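Local coordinates for pumilio homolog 23 (Arabidopsis thaliana, PDB 5WZJ), which binds a specific RNA sequence found in 18S rRNA through a superhelix of pumilio repeats, and probably regulates translation and mRNA stability, at residues Tyr121-Glu125 with Gly200-Met204; Arg153-Cys157 with Glu168-Ala172; Met220-Gln224 with Leu253-Cys257; Gly266-Glu270 with Glu304-Val309; Ile327-Ser332 with Gly361-Leu366. All coordinates share one frame. Residues are numbered along the deposited sequence.

Overall arrangement
All five contacts lie within one all-helical pumilio-repeat superhelix, and contact 2 is nested inside the chain loop closed by contact 1, their centres about 18 Å apart. Contacts 3, 4 and 5 then follow in series. Contacts 3 and 4, with centres about 15 Å apart, touch where Cys-257 meets Phe-267 and Leu-255 meets Met-305; contacts 4 and 5, about 20 Å apart, meet through Phe-306 and Leu-330. Between contacts 1 and 5 the centres are about 38 Å apart. Contacts 2 and 5 carry residues that read RNA bases, about 24 Å from each other, whereas contacts 1, 3 and 4 pack helices and connecting loops into the curved scaffold.

Contact 1 (Tyr121-Glu125 with Gly200-Met204); sequences YSVIE and GFPGM
Tyr-121 to Glu-125 form the first turn of helix 121-137, while Gly-200 and Phe-201 lead in from a loop to helix 202-213. The closest CA atoms, 6.9 Å apart, belong to Glu-125 and Phe-201. Gly-200 adopts phi/psi of 72/-152°, a positive phi that glycine reaches without side-chain strain, and its O accepts a hydrogen bond from Tyr-121 OH at 3.3 Å. Phe-201 (-126/77°) is the N-cap residue, and its CA-to-CB bond points toward the helix. With chi1 m, its ring forms an offset stack with the Tyr-121 ring (chi1 t), centroids 4.7 Å apart and planes at 27°; Tyr-121 CE1 and Phe-201 CE2 are 3.4 Å apart. Phe-201 CZ also meets Ile-124 CG2 at 3.4 Å, and its CD2 lies 3.8 Å from Glu-125 CB, so one flat apolar ring touches all three side chains. This is helix-to-loop packing in the pumilio superhelix, about 20 Å from the RNA at the nearest atoms: it joins the end of repeat 2 to the entry of helix 202-213. Pro-202, with the fixed phi that suits a first helical turn, touches Tyr-121 OH through CD at 4.3 Å. Met-204 N makes a weak hydrogen bond back to Phe-201 O (2.9 Å), and the flexible Met-204 side chain (chi1 t, chi2 p, chi3 p) brings CE to 3.8 Å from Glu-125 O and also packs on Leu-128.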
# COMPACT_ATOMS: atom_id res chain seq x y z
N TYR A 121 0.55 -7.47 30.76
CA TYR A 121 -0.62 -6.78 30.24
C TYR A 121 -0.98 -5.56 31.07
O TYR A 121 -1.14 -4.46 30.53
CB TYR A 121 -1.82 -7.73 30.17
CG TYR A 121 -3.02 -7.08 29.51
CD1 TYR A 121 -3.16 -7.11 28.13
CD2 TYR A 121 -4.00 -6.42 30.26
CE1 TYR A 121 -4.23 -6.50 27.50
CE2 TYR A 121 -5.09 -5.80 29.64
CZ TYR A 121 -5.19 -5.85 28.25
OH TYR A 121 -6.24 -5.26 27.60
N SER A 122 -1.15 -5.73 32.39
CA SER A 122 -1.66 -4.62 33.20
C SER A 122 -0.62 -3.53 33.39
O SER A 122 -0.98 -2.35 33.53
CB SER A 122 -2.14 -5.13 34.56
OG SER A 122 -3.45 -5.65 34.43
N VAL A 123 0.65 -3.89 33.45
CA VAL A 123 1.68 -2.87 33.57
C VAL A 123 1.74 -2.01 32.30
O VAL A 123 1.85 -0.79 32.36
CB VAL A 123 3.03 -3.54 33.90
CG1 VAL A 123 4.13 -2.56 33.90
CG2 VAL A 123 2.94 -4.19 35.29
N ILE A 124 1.61 -2.65 31.13
CA ILE A 124 1.57 -1.88 29.88
C ILE A 124 0.34 -0.97 29.86
O ILE A 124 0.44 0.22 29.54
CB ILE A 124 1.58 -2.82 28.66
CG1 ILE A 124 2.88 -3.63 28.60
CG2 ILE A 124 1.43 -2.00 27.37
CD1 ILE A 124 2.88 -4.66 27.48
N GLU A 125 -0.83 -1.53 30.18
CA GLU A 125 -2.06 -0.76 30.15
C GLU A 125 -1.97 0.46 31.05
O GLU A 125 -2.46 1.54 30.69
CB GLU A 125 -3.25 -1.63 30.55
CG GLU A 125 -4.58 -0.90 30.53
CD GLU A 125 -5.69 -1.71 31.16
OE1 GLU A 125 -5.54 -2.12 32.33
OE2 GLU A 125 -6.70 -1.96 30.47
N GLY A 200 -4.57 -6.35 22.03
CA GLY A 200 -4.30 -4.95 22.30
C GLY A 200 -5.01 -4.50 23.56
O GLY A 200 -5.29 -5.28 24.47
N PHE A 201 -5.32 -3.20 23.59
CA PHE A 201 -5.99 -2.56 24.72
C PHE A 201 -7.22 -1.86 24.16
O PHE A 201 -7.21 -0.63 23.97
CB PHE A 201 -5.03 -1.62 25.45
CG PHE A 201 -3.74 -2.30 25.82
CD1 PHE A 201 -2.71 -2.40 24.90
CD2 PHE A 201 -3.60 -2.93 27.05
CE1 PHE A 201 -1.53 -3.07 25.20
CE2 PHE A 201 -2.43 -3.61 27.36
CZ PHE A 201 -1.39 -3.68 26.43
N PRO A 202 -8.28 -2.61 23.86
CA PRO A 202 -9.43 -2.03 23.13
C PRO A 202 -10.04 -0.83 23.84
O PRO A 202 -10.35 0.17 23.19
CB PRO A 202 -10.42 -3.20 23.04
CG PRO A 202 -9.57 -4.42 23.11
CD PRO A 202 -8.45 -4.06 24.08
N GLY A 203 -10.20 -0.91 25.16
CA GLY A 203 -10.75 0.22 25.89
C GLY A 203 -9.85 1.45 25.85
O GLY A 203 -10.34 2.58 25.86
N MET A 204 -8.53 1.24 25.83
CA MET A 204 -7.62 2.38 25.77
C MET A 204 -7.65 3.03 24.39
O MET A 204 -7.64 4.26 24.28
CB MET A 204 -6.21 1.93 26.14
CG MET A 204 -5.25 3.09 26.43
SD MET A 204 -5.66 3.94 27.98
CE MET A 204 -5.76 2.54 29.11

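Contact 2 (Arg153-Cys157 with Glu168-Ala172); sequences RRLLC and ELYGA. With nucleotides of chain B.
Residues 153-157 are regular helix, part of helix 146-160, with Cys-157 N hydrogen-bonded to Arg-153 O at 3.0 Å. Facing them, 168-172 lies in the loop before helix 175-181. Tyr-170 has phi/psi of -107/9°, the Tyr-170–Gly-171 peptide is cis, and Gly-171 lies at -120/105°; a CB there would clash with Glu-168 O. Nearest CA pairs are Arg-153–Tyr-170 (6.6 Å) and Cys-157–Leu-169 (8.1 Å). Tyr-170, chi1 m, points its ring at the helix, hydroxyl first: its CD2 is 3.8 Å from Arg-153 CB, its OH 3.5 Å from Arg-154 CA, and Cys-157 SG sits obliquely 4.6 Å from the ring centroid, a sulfur-aromatic contact. Cys-157 SG also touches Leu-169 CD1 at 4.1 Å. Arg-154 is held by salt bridges to Glu-105 and Asp-165. Arg-153, with chi1 m and chi2 t, extends its guanidinium so that NH1 makes a very short hydrogen bond to Tyr-170 O (2.4 Å). NH1 also donates to N3 of C9 of chain B (2.9 Å), and Arg-153 NH2 donates to O2 of C9 of chain B (2.9 Å). C9 of chain B donates a hydrogen bond from N4 to Tyr-170 O (3.2 Å). Arginine suits this place because its two donors match cytosine's adjacent acceptors. With Ser-149 one turn earlier, Arg-153 fits the Ser-x-x-x-Arg pattern of a cytosine-reading PUF repeat, here supplemented by a loop carbonyl.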
# COMPACT_ATOMS: atom_id res chain seq x y z
N ARG A 153 0.22 8.48 16.04
CA ARG A 153 0.06 7.32 15.17
C ARG A 153 0.64 6.06 15.81
O ARG A 153 -0.01 5.01 15.85
CB ARG A 153 0.70 7.60 13.81
CG ARG A 153 -0.18 8.49 12.92
CD ARG A 153 0.49 8.85 11.60
NE ARG A 153 1.22 10.11 11.68
CZ ARG A 153 1.98 10.58 10.70
NH1 ARG A 153 2.12 9.88 9.58
NH2 ARG A 153 2.61 11.74 10.84
N ARG A 154 1.88 6.14 16.29
CA ARG A 154 2.49 4.98 16.94
C ARG A 154 1.70 4.57 18.17
O ARG A 154 1.43 3.38 18.38
CB ARG A 154 3.96 5.26 17.29
CG ARG A 154 4.67 4.04 17.93
CD ARG A 154 6.20 4.25 18.02
NE ARG A 154 6.81 4.54 16.73
CZ ARG A 154 7.10 3.61 15.82
NH1 ARG A 154 6.83 2.34 16.06
NH2 ARG A 154 7.64 3.96 14.66
N LEU A 155 1.28 5.55 18.98
CA LEU A 155 0.52 5.25 20.19
C LEU A 155 -0.82 4.58 19.87
O LEU A 155 -1.22 3.63 20.56
CB LEU A 155 0.28 6.53 20.99
CG LEU A 155 -0.60 6.38 22.22
CD1 LEU A 155 0.06 5.44 23.24
CD2 LEU A 155 -0.87 7.76 22.82
N LEU A 156 -1.54 5.09 18.86
CA LEU A 156 -2.77 4.44 18.42
C LEU A 156 -2.49 2.99 18.02
O LEU A 156 -3.24 2.09 18.40
CB LEU A 156 -3.38 5.21 17.24
CG LEU A 156 -4.02 6.56 17.57
CD1 LEU A 156 -4.10 7.43 16.31
CD2 LEU A 156 -5.41 6.37 18.17
N CYS A 157 -1.43 2.76 17.24
CA CYS A 157 -1.09 1.40 16.82
C CYS A 157 -0.82 0.51 18.02
O CYS A 157 -1.28 -0.64 18.06
CB CYS A 157 0.12 1.42 15.87
SG CYS A 157 -0.21 2.04 14.21
N GLU A 168 1.41 1.34 5.38
CA GLU A 168 0.01 1.64 5.13
C GLU A 168 -0.67 2.23 6.36
O GLU A 168 -1.51 3.13 6.25
CB GLU A 168 -0.70 0.38 4.65
CG GLU A 168 -2.14 0.58 4.22
CD GLU A 168 -2.91 -0.72 4.19
OE1 GLU A 168 -3.64 -1.00 5.18
OE2 GLU A 168 -2.78 -1.46 3.20
N LEU A 169 -0.32 1.74 7.56
CA LEU A 169 -0.93 2.26 8.78
C LEU A 169 -0.53 3.71 9.08
O LEU A 169 -1.27 4.38 9.82
CB LEU A 169 -0.57 1.36 9.97
CG LEU A 169 -1.36 0.05 10.10
CD1 LEU A 169 -0.92 -0.75 11.32
CD2 LEU A 169 -2.85 0.35 10.17
N TYR A 170 0.57 4.21 8.52
CA TYR A 170 1.12 5.53 8.92
C TYR A 170 1.03 6.83 8.04
O TYR A 170 1.70 7.79 8.38
CB TYR A 170 2.61 5.35 9.26
CG TYR A 170 2.89 4.72 10.62
CD1 TYR A 170 2.96 3.34 10.77
CD2 TYR A 170 3.09 5.52 11.75
CE1 TYR A 170 3.22 2.76 12.02
CE2 TYR A 170 3.36 4.94 13.01
CZ TYR A 170 3.43 3.57 13.12
OH TYR A 170 3.69 2.99 14.34
N GLY A 171 0.31 6.93 6.92
CA GLY A 171 -0.10 5.89 6.02
C GLY A 171 0.51 6.25 4.67
O GLY A 171 0.08 7.19 3.99
N ALA A 172 1.57 5.53 4.31
CA ALA A 172 2.23 5.67 3.02
C ALA A 172 1.56 4.77 1.99
O ALA A 172 0.72 3.92 2.31
CB ALA A 172 3.71 5.33 3.15
P C B 9 6.31 15.01 1.42
OP1 C B 9 7.36 15.98 1.04
OP2 C B 9 6.40 13.61 0.95
O5' C B 9 6.23 14.92 3.02
C5' C B 9 6.10 16.07 3.85
C4' C B 9 6.07 15.66 5.30
O4' C B 9 4.89 14.88 5.56
C3' C B 9 7.26 14.80 5.75
O3' C B 9 8.20 15.63 6.40
C2' C B 9 6.67 13.74 6.69
O2' C B 9 7.05 13.97 8.04
C1' C B 9 5.15 13.93 6.55
N1 C B 9 4.43 12.68 6.21
C2 C B 9 3.93 11.96 7.29
O2 C B 9 4.13 12.44 8.43
N3 C B 9 3.26 10.80 7.07
C4 C B 9 3.10 10.36 5.82
N4 C B 9 2.44 9.21 5.64
C5 C B 9 3.61 11.09 4.70
C6 C B 9 4.27 12.23 4.93

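Contact 3 (Met220-Gln224 with Leu253-Cys257); sequences MKYLQ and LILRC
This buried contact is a helix-end junction within the pumilio superhelix, where helix 217-223 packs against the C-terminal end of helix 244-254, which closes in a Schellman motif. Arg-256 is the residue that leaves helical geometry, with phi/psi of 63/34°, and the nearest CA atoms are those of Met-220 and Ile-254 (6.6 Å). Slim, unbranched Met-220 (chi1 t) lies against the last-turn carbonyls, its CG 3.5 Å from both Leu-253 O and Ile-254 O and 3.8 Å from Arg-256 CG. Gln-224, chi1 m and chi2 t, donates from NE2 to Ile-254 O at 2.9 Å, supplying a partner to a carbonyl at the helix end. Arg-256 folds back over helix 217-223, one guanidinium face over Lys-221 CB, which is 3.7 Å from Arg-256 NE; Glu-276 forms a salt bridge with Arg-256. One water joins the two sides, accepting from Gln-224 NE2 (3.0 Å) and Arg-256 NH2 (3.0 Å) and donating to Leu-255 O (2.7 Å).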
# COMPACT_ATOMS: atom_id res chain seq x y z
N MET A 220 -13.20 20.54 14.19
CA MET A 220 -13.10 19.36 13.32
C MET A 220 -12.98 19.76 11.85
O MET A 220 -12.27 19.10 11.09
CB MET A 220 -14.32 18.46 13.53
CG MET A 220 -14.28 17.16 12.73
SD MET A 220 -12.92 16.09 13.28
CE MET A 220 -13.50 15.62 14.89
N LYS A 221 -13.70 20.81 11.44
CA LYS A 221 -13.61 21.24 10.04
C LYS A 221 -12.17 21.54 9.64
O LYS A 221 -11.78 21.32 8.49
CB LYS A 221 -14.50 22.48 9.82
CG LYS A 221 -14.60 22.97 8.36
CD LYS A 221 -15.98 23.59 8.00
CE LYS A 221 -16.20 24.98 8.65
NZ LYS A 221 -17.61 25.56 8.56
N TYR A 222 -11.35 21.99 10.59
CA TYR A 222 -9.97 22.28 10.22
C TYR A 222 -9.02 21.13 10.52
O TYR A 222 -7.98 21.04 9.86
CB TYR A 222 -9.54 23.60 10.88
CG TYR A 222 -10.34 24.68 10.17
CD1 TYR A 222 -9.99 25.09 8.88
CD2 TYR A 222 -11.52 25.20 10.73
CE1 TYR A 222 -10.73 26.03 8.19
CE2 TYR A 222 -12.27 26.15 10.04
CZ TYR A 222 -11.88 26.56 8.77
OH TYR A 222 -12.61 27.51 8.08
N LEU A 223 -9.37 20.21 11.43
CA LEU A 223 -8.63 18.95 11.49
C LEU A 223 -8.71 18.20 10.16
O LEU A 223 -7.76 17.51 9.78
CB LEU A 223 -9.16 18.08 12.64
CG LEU A 223 -8.99 18.61 14.08
CD1 LEU A 223 -9.58 17.62 15.07
CD2 LEU A 223 -7.53 18.91 14.44
N GLN A 224 -9.84 18.35 9.45
CA GLN A 224 -10.04 17.68 8.16
C GLN A 224 -8.96 18.07 7.15
O GLN A 224 -8.55 17.24 6.32
CB GLN A 224 -11.42 18.05 7.59
CG GLN A 224 -12.60 17.36 8.24
CD GLN A 224 -13.93 17.82 7.65
OE1 GLN A 224 -13.96 18.73 6.82
NE2 GLN A 224 -15.01 17.22 8.09
N LEU A 253 -18.63 11.86 13.44
CA LEU A 253 -17.92 12.95 14.10
C LEU A 253 -16.88 13.58 13.18
O LEU A 253 -16.80 14.80 13.05
CB LEU A 253 -17.27 12.45 15.40
CG LEU A 253 -18.17 11.97 16.54
CD1 LEU A 253 -17.37 11.32 17.68
CD2 LEU A 253 -19.04 13.10 17.08
N ILE A 254 -16.07 12.74 12.51
CA ILE A 254 -15.06 13.26 11.59
C ILE A 254 -15.69 14.06 10.46
O ILE A 254 -15.16 15.09 10.04
CB ILE A 254 -14.20 12.11 11.04
CG1 ILE A 254 -13.41 11.45 12.20
CG2 ILE A 254 -13.27 12.62 9.92
CD1 ILE A 254 -12.60 10.24 11.76
N LEU A 255 -16.82 13.58 9.93
CA LEU A 255 -17.48 14.23 8.80
C LEU A 255 -18.41 15.36 9.23
O LEU A 255 -19.03 15.98 8.36
CB LEU A 255 -18.27 13.21 7.97
CG LEU A 255 -17.40 12.20 7.20
CD1 LEU A 255 -18.25 11.24 6.38
CD2 LEU A 255 -16.38 12.92 6.31
N ARG A 256 -18.53 15.62 10.53
CA ARG A 256 -19.37 16.69 11.09
C ARG A 256 -20.85 16.49 10.78
O ARG A 256 -21.58 17.47 10.59
CB ARG A 256 -18.90 18.07 10.59
CG ARG A 256 -17.45 18.39 11.00
CD ARG A 256 -16.88 19.59 10.26
NE ARG A 256 -17.68 20.79 10.44
CZ ARG A 256 -18.51 21.30 9.52
NH1 ARG A 256 -19.20 22.41 9.79
NH2 ARG A 256 -18.64 20.71 8.34
N CYS A 257 -21.34 15.26 10.73
CA CYS A 257 -22.75 15.11 10.39
C CYS A 257 -23.53 14.39 11.50
O CYS A 257 -24.53 13.72 11.25
CB CYS A 257 -22.93 14.43 9.03
SG CYS A 257 -22.04 12.96 8.73
O HOH W 1 -20.51 25.15 8.69
O HOH W 2 -17.73 18.08 7.23

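Contact 4 (Gly266-Glu270 with Glu304-Val309); sequences GFHIE and EMFNKV
Ile-269, chi1 m and chi2 t, is the apolar peg of this contact: its CD1 reaches Met-305 CG at 3.9 Å and Val-309 CG2 at 4.2 Å, and its CG1 lies 3.8 Å from Glu-304 CG. The loop that carries it is extended, Phe-267 to Ile-269 having phi/psi of -81/121°, -140/135° and -106/106°, and it passes beside helix 299-310 with closest CA pairs His-268–Glu-304 and Ile-269–Lys-308, both 6.8 Å. The helix has a wider pi-type turn at 306-309. Glu-304 (chi1 t, chi2 p) curls its carboxylate to the loop, where OE2 accepts from Ile-269 N at 2.9 Å. In the pumilio superhelix this ties the lead-in to helix 271-279, where repeat 5 begins, to a helix at the boundary of repeats 5 and 6. Lys-308, chi1 m and chi2 m, folds back so that its NZ forms a salt bridge with Glu-304 OE2 at 2.7 Å, one turn earlier; long and charged, it suits a partly exposed position at the surface. His-268, chi1 t, places CD2 3.4 Å from the same Glu-304 OE2. Phe-267, also chi1 t, sets CE2 3.6 Å from Glu-304 CG and packs on Cys-257 from the preceding junction.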
# COMPACT_ATOMS: atom_id res chain seq x y z
N GLY A 266 -29.74 6.30 13.08
CA GLY A 266 -29.51 6.18 11.64
C GLY A 266 -28.52 7.21 11.12
O GLY A 266 -28.63 8.39 11.44
N PHE A 267 -27.54 6.77 10.32
CA PHE A 267 -26.54 7.68 9.76
C PHE A 267 -27.10 8.39 8.54
O PHE A 267 -27.47 7.76 7.54
CB PHE A 267 -25.27 6.91 9.40
CG PHE A 267 -24.26 7.73 8.64
CD1 PHE A 267 -23.39 8.57 9.31
CD2 PHE A 267 -24.18 7.65 7.26
CE1 PHE A 267 -22.46 9.33 8.62
CE2 PHE A 267 -23.25 8.40 6.56
CZ PHE A 267 -22.39 9.25 7.25
N HIS A 268 -27.13 9.72 8.59
CA HIS A 268 -27.72 10.53 7.54
C HIS A 268 -26.83 11.75 7.35
O HIS A 268 -26.39 12.35 8.33
CB HIS A 268 -29.16 10.93 7.93
CG HIS A 268 -29.91 11.68 6.86
ND1 HIS A 268 -30.11 13.04 6.92
CD2 HIS A 268 -30.52 11.25 5.73
CE1 HIS A 268 -30.81 13.42 5.86
NE2 HIS A 268 -31.07 12.35 5.12
N ILE A 269 -26.55 12.10 6.10
CA ILE A 269 -25.79 13.30 5.78
C ILE A 269 -26.77 14.33 5.24
O ILE A 269 -27.23 14.21 4.09
CB ILE A 269 -24.67 13.03 4.76
CG1 ILE A 269 -23.74 11.91 5.23
CG2 ILE A 269 -23.88 14.30 4.50
CD1 ILE A 269 -22.76 11.47 4.14
N GLU A 270 -27.07 15.35 6.05
CA GLU A 270 -27.93 16.45 5.63
C GLU A 270 -27.31 17.20 4.46
O GLU A 270 -26.09 17.21 4.26
CB GLU A 270 -28.18 17.43 6.78
CG GLU A 270 -28.87 16.84 7.99
CD GLU A 270 -28.40 17.49 9.29
OE1 GLU A 270 -27.77 18.56 9.22
OE2 GLU A 270 -28.66 16.91 10.38
N GLU A 304 -24.64 5.92 1.93
CA GLU A 304 -25.08 7.29 2.15
C GLU A 304 -24.08 8.29 1.57
O GLU A 304 -24.48 9.29 0.95
CB GLU A 304 -25.30 7.52 3.65
CG GLU A 304 -25.74 8.94 4.04
CD GLU A 304 -27.20 9.23 3.75
OE1 GLU A 304 -27.88 8.38 3.13
OE2 GLU A 304 -27.68 10.33 4.14
N MET A 305 -22.78 8.04 1.75
CA MET A 305 -21.77 8.91 1.13
C MET A 305 -21.88 8.87 -0.40
O MET A 305 -21.83 9.92 -1.06
CB MET A 305 -20.37 8.51 1.60
CG MET A 305 -20.15 8.79 3.08
SD MET A 305 -18.50 8.31 3.62
CE MET A 305 -17.54 9.63 2.87
N PHE A 306 -22.00 7.67 -0.97
CA PHE A 306 -22.18 7.53 -2.42
C PHE A 306 -23.33 8.39 -2.92
O PHE A 306 -23.19 9.18 -3.86
CB PHE A 306 -22.39 6.05 -2.77
CG PHE A 306 -22.47 5.77 -4.25
CD1 PHE A 306 -23.63 6.04 -4.96
CD2 PHE A 306 -21.39 5.21 -4.91
CE1 PHE A 306 -23.70 5.78 -6.33
CE2 PHE A 306 -21.44 4.95 -6.27
CZ PHE A 306 -22.60 5.22 -6.98
N ASN A 307 -24.49 8.28 -2.26
CA ASN A 307 -25.69 8.98 -2.73
C ASN A 307 -25.63 10.48 -2.47
O ASN A 307 -25.95 11.28 -3.36
CB ASN A 307 -26.92 8.37 -2.07
CG ASN A 307 -27.22 6.98 -2.62
OD1 ASN A 307 -27.09 6.72 -3.82
ND2 ASN A 307 -27.62 6.07 -1.73
N LYS A 308 -25.24 10.89 -1.26
CA LYS A 308 -25.39 12.30 -0.89
C LYS A 308 -24.19 13.16 -1.24
O LYS A 308 -24.34 14.37 -1.40
CB LYS A 308 -25.67 12.43 0.62
CG LYS A 308 -26.85 11.58 1.10
CD LYS A 308 -28.17 11.97 0.42
CE LYS A 308 -29.35 11.13 0.96
NZ LYS A 308 -29.54 11.35 2.45
N VAL A 309 -23.00 12.59 -1.37
CA VAL A 309 -21.79 13.35 -1.59
C VAL A 309 -21.29 13.21 -3.03
O VAL A 309 -21.06 14.21 -3.71
CB VAL A 309 -20.69 12.96 -0.57
CG1 VAL A 309 -19.35 13.54 -0.99
CG2 VAL A 309 -21.09 13.44 0.83

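Contact 5 (Ile327-Ser332 with Gly361-Leu366); sequences IQALIS and GVVASL. With nucleotides of chain B.
A uracil-reading site of the PUF fold opens at this contact, where helix 323-332 of pumilio repeat 6 lies beside helix 360-373. The segment axes run nearly parallel, at 5° and 8.7 Å, a pairing like that of RNA-facing helices in neighbouring PUF repeats. The nearest CA pairs are Gln-328–Val-362 (5.2 Å) and Ile-331–Leu-366 (6.0 Å). Gln-328, chi1 m and chi2 t, extends to U5 of chain B: its OE1 accepts from N3 of U5 of chain B at 2.7 Å and its NE2 donates to O2 of U5 of chain B at 3.2 Å. An amide, both donor and acceptor, thus matches uracil's edge, and with Asn-324 it fits the Asn-x-x-x-Gln uracil pattern. Gly-361 lies alongside, 3.5 Å from C to Gln-328 CD; a CB there would clash with Gln-328 NE2 and with U5 of chain B. One turn after Gln-328, branched Ile-331 points toward helix 360-373, CD1 3.8 Å from Val-362 CG1 and CG2 3.9 Å from Leu-366 CD1. Small Ser-365 allows close approach, its OG 3.6 Å from Gln-328 CB and hydrogen-bonded to Gly-361 O at 2.9 Å. Gly-361 N donates to O4 of U6 of chain B at 2.7 Å.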
# COMPACT_ATOMS: atom_id res chain seq x y z
N ILE A 327 -12.14 9.14 -5.62
CA ILE A 327 -13.02 8.41 -6.53
C ILE A 327 -12.52 6.98 -6.71
O ILE A 327 -13.32 6.03 -6.75
CB ILE A 327 -13.14 9.16 -7.87
CG1 ILE A 327 -13.75 10.55 -7.64
CG2 ILE A 327 -14.00 8.37 -8.86
CD1 ILE A 327 -15.07 10.51 -6.82
N GLN A 328 -11.20 6.79 -6.77
CA GLN A 328 -10.66 5.44 -6.87
C GLN A 328 -11.07 4.59 -5.67
O GLN A 328 -11.47 3.43 -5.82
CB GLN A 328 -9.14 5.49 -6.98
CG GLN A 328 -8.62 5.94 -8.35
CD GLN A 328 -7.11 5.91 -8.39
OE1 GLN A 328 -6.49 4.99 -7.84
NE2 GLN A 328 -6.50 6.91 -9.02
N ALA A 329 -10.98 5.16 -4.46
CA ALA A 329 -11.43 4.45 -3.27
C ALA A 329 -12.94 4.21 -3.31
O ALA A 329 -13.41 3.12 -2.97
CB ALA A 329 -11.04 5.23 -2.00
N LEU A 330 -13.71 5.21 -3.73
CA LEU A 330 -15.16 5.03 -3.82
C LEU A 330 -15.51 3.89 -4.78
O LEU A 330 -16.31 3.01 -4.45
CB LEU A 330 -15.82 6.32 -4.28
CG LEU A 330 -17.35 6.26 -4.45
CD1 LEU A 330 -18.07 6.47 -3.12
CD2 LEU A 330 -17.77 7.33 -5.43
N ILE A 331 -14.94 3.93 -5.99
CA ILE A 331 -15.20 2.89 -6.98
C ILE A 331 -14.87 1.51 -6.41
O ILE A 331 -15.69 0.58 -6.48
CB ILE A 331 -14.40 3.17 -8.27
CG1 ILE A 331 -14.90 4.44 -8.97
CG2 ILE A 331 -14.50 1.98 -9.22
CD1 ILE A 331 -13.98 4.90 -10.09
N SER A 332 -13.68 1.37 -5.84
CA SER A 332 -13.17 0.07 -5.40
C SER A 332 -14.06 -0.56 -4.34
O SER A 332 -14.04 -1.79 -4.18
CB SER A 332 -11.76 0.20 -4.84
OG SER A 332 -10.89 0.78 -5.78
N GLY A 361 -5.74 5.57 -13.05
CA GLY A 361 -6.14 4.79 -11.90
C GLY A 361 -7.64 4.77 -11.69
O GLY A 361 -8.19 3.78 -11.18
N VAL A 362 -8.33 5.84 -12.08
CA VAL A 362 -9.79 5.84 -12.01
C VAL A 362 -10.35 4.78 -12.95
O VAL A 362 -11.23 4.00 -12.59
CB VAL A 362 -10.36 7.23 -12.34
CG1 VAL A 362 -11.89 7.19 -12.33
CG2 VAL A 362 -9.83 8.28 -11.37
N VAL A 363 -9.83 4.75 -14.18
CA VAL A 363 -10.25 3.76 -15.17
C VAL A 363 -9.96 2.35 -14.66
O VAL A 363 -10.82 1.47 -14.70
CB VAL A 363 -9.57 4.03 -16.52
CG1 VAL A 363 -9.94 2.94 -17.53
CG2 VAL A 363 -9.98 5.39 -17.06
N ALA A 364 -8.73 2.13 -14.17
CA ALA A 364 -8.36 0.83 -13.62
C ALA A 364 -9.31 0.40 -12.51
O ALA A 364 -9.70 -0.77 -12.43
CB ALA A 364 -6.92 0.88 -13.10
N SER A 365 -9.67 1.32 -11.62
CA SER A 365 -10.54 0.95 -10.51
C SER A 365 -11.91 0.53 -11.01
O SER A 365 -12.49 -0.44 -10.51
CB SER A 365 -10.67 2.11 -9.51
OG SER A 365 -9.41 2.43 -8.95
N LEU A 366 -12.47 1.26 -11.98
CA LEU A 366 -13.81 0.93 -12.46
C LEU A 366 -13.81 -0.42 -13.16
O LEU A 366 -14.71 -1.25 -12.93
CB LEU A 366 -14.32 2.03 -13.39
CG LEU A 366 -15.80 1.94 -13.74
CD1 LEU A 366 -16.66 2.04 -12.48
CD2 LEU A 366 -16.20 3.02 -14.76
P U B 5 3.42 3.81 -7.56
OP1 U B 5 4.65 4.27 -8.24
OP2 U B 5 3.12 4.16 -6.15
O5' U B 5 2.16 4.26 -8.43
C5' U B 5 2.12 3.99 -9.83
C4' U B 5 1.13 4.89 -10.53
O4' U B 5 -0.21 4.53 -10.12
C3' U B 5 1.29 6.37 -10.22
O3' U B 5 0.87 7.11 -11.36
C2' U B 5 0.28 6.58 -9.09
O2' U B 5 -0.17 7.91 -8.95
C1' U B 5 -0.85 5.65 -9.52
N1 U B 5 -1.68 5.14 -8.42
C2 U B 5 -3.04 5.32 -8.53
O2 U B 5 -3.55 5.89 -9.48
N3 U B 5 -3.79 4.82 -7.50
C4 U B 5 -3.32 4.17 -6.39
O4 U B 5 -4.13 3.78 -5.55
C5 U B 5 -1.90 4.01 -6.33
C6 U B 5 -1.13 4.48 -7.33
P U B 6 1.92 7.98 -12.21
OP1 U B 6 1.35 8.06 -13.58
OP2 U B 6 3.28 7.47 -12.01
O5' U B 6 1.84 9.41 -11.52
C5' U B 6 1.99 10.62 -12.24
C4' U B 6 1.17 11.71 -11.62
O4' U B 6 -0.23 11.48 -11.94
C3' U B 6 1.25 11.78 -10.09
O3' U B 6 1.19 13.14 -9.65
C2' U B 6 -0.00 11.03 -9.64
O2' U B 6 -0.49 11.40 -8.37
C1' U B 6 -0.99 11.39 -10.74
N1 U B 6 -2.07 10.40 -10.97
C2 U B 6 -3.36 10.75 -10.60
O2 U B 6 -3.63 11.83 -10.09
N3 U B 6 -4.31 9.80 -10.86
C4 U B 6 -4.12 8.56 -11.44
O4 U B 6 -5.08 7.80 -11.62
C5 U B 6 -2.76 8.28 -11.79
C6 U B 6 -1.80 9.18 -11.55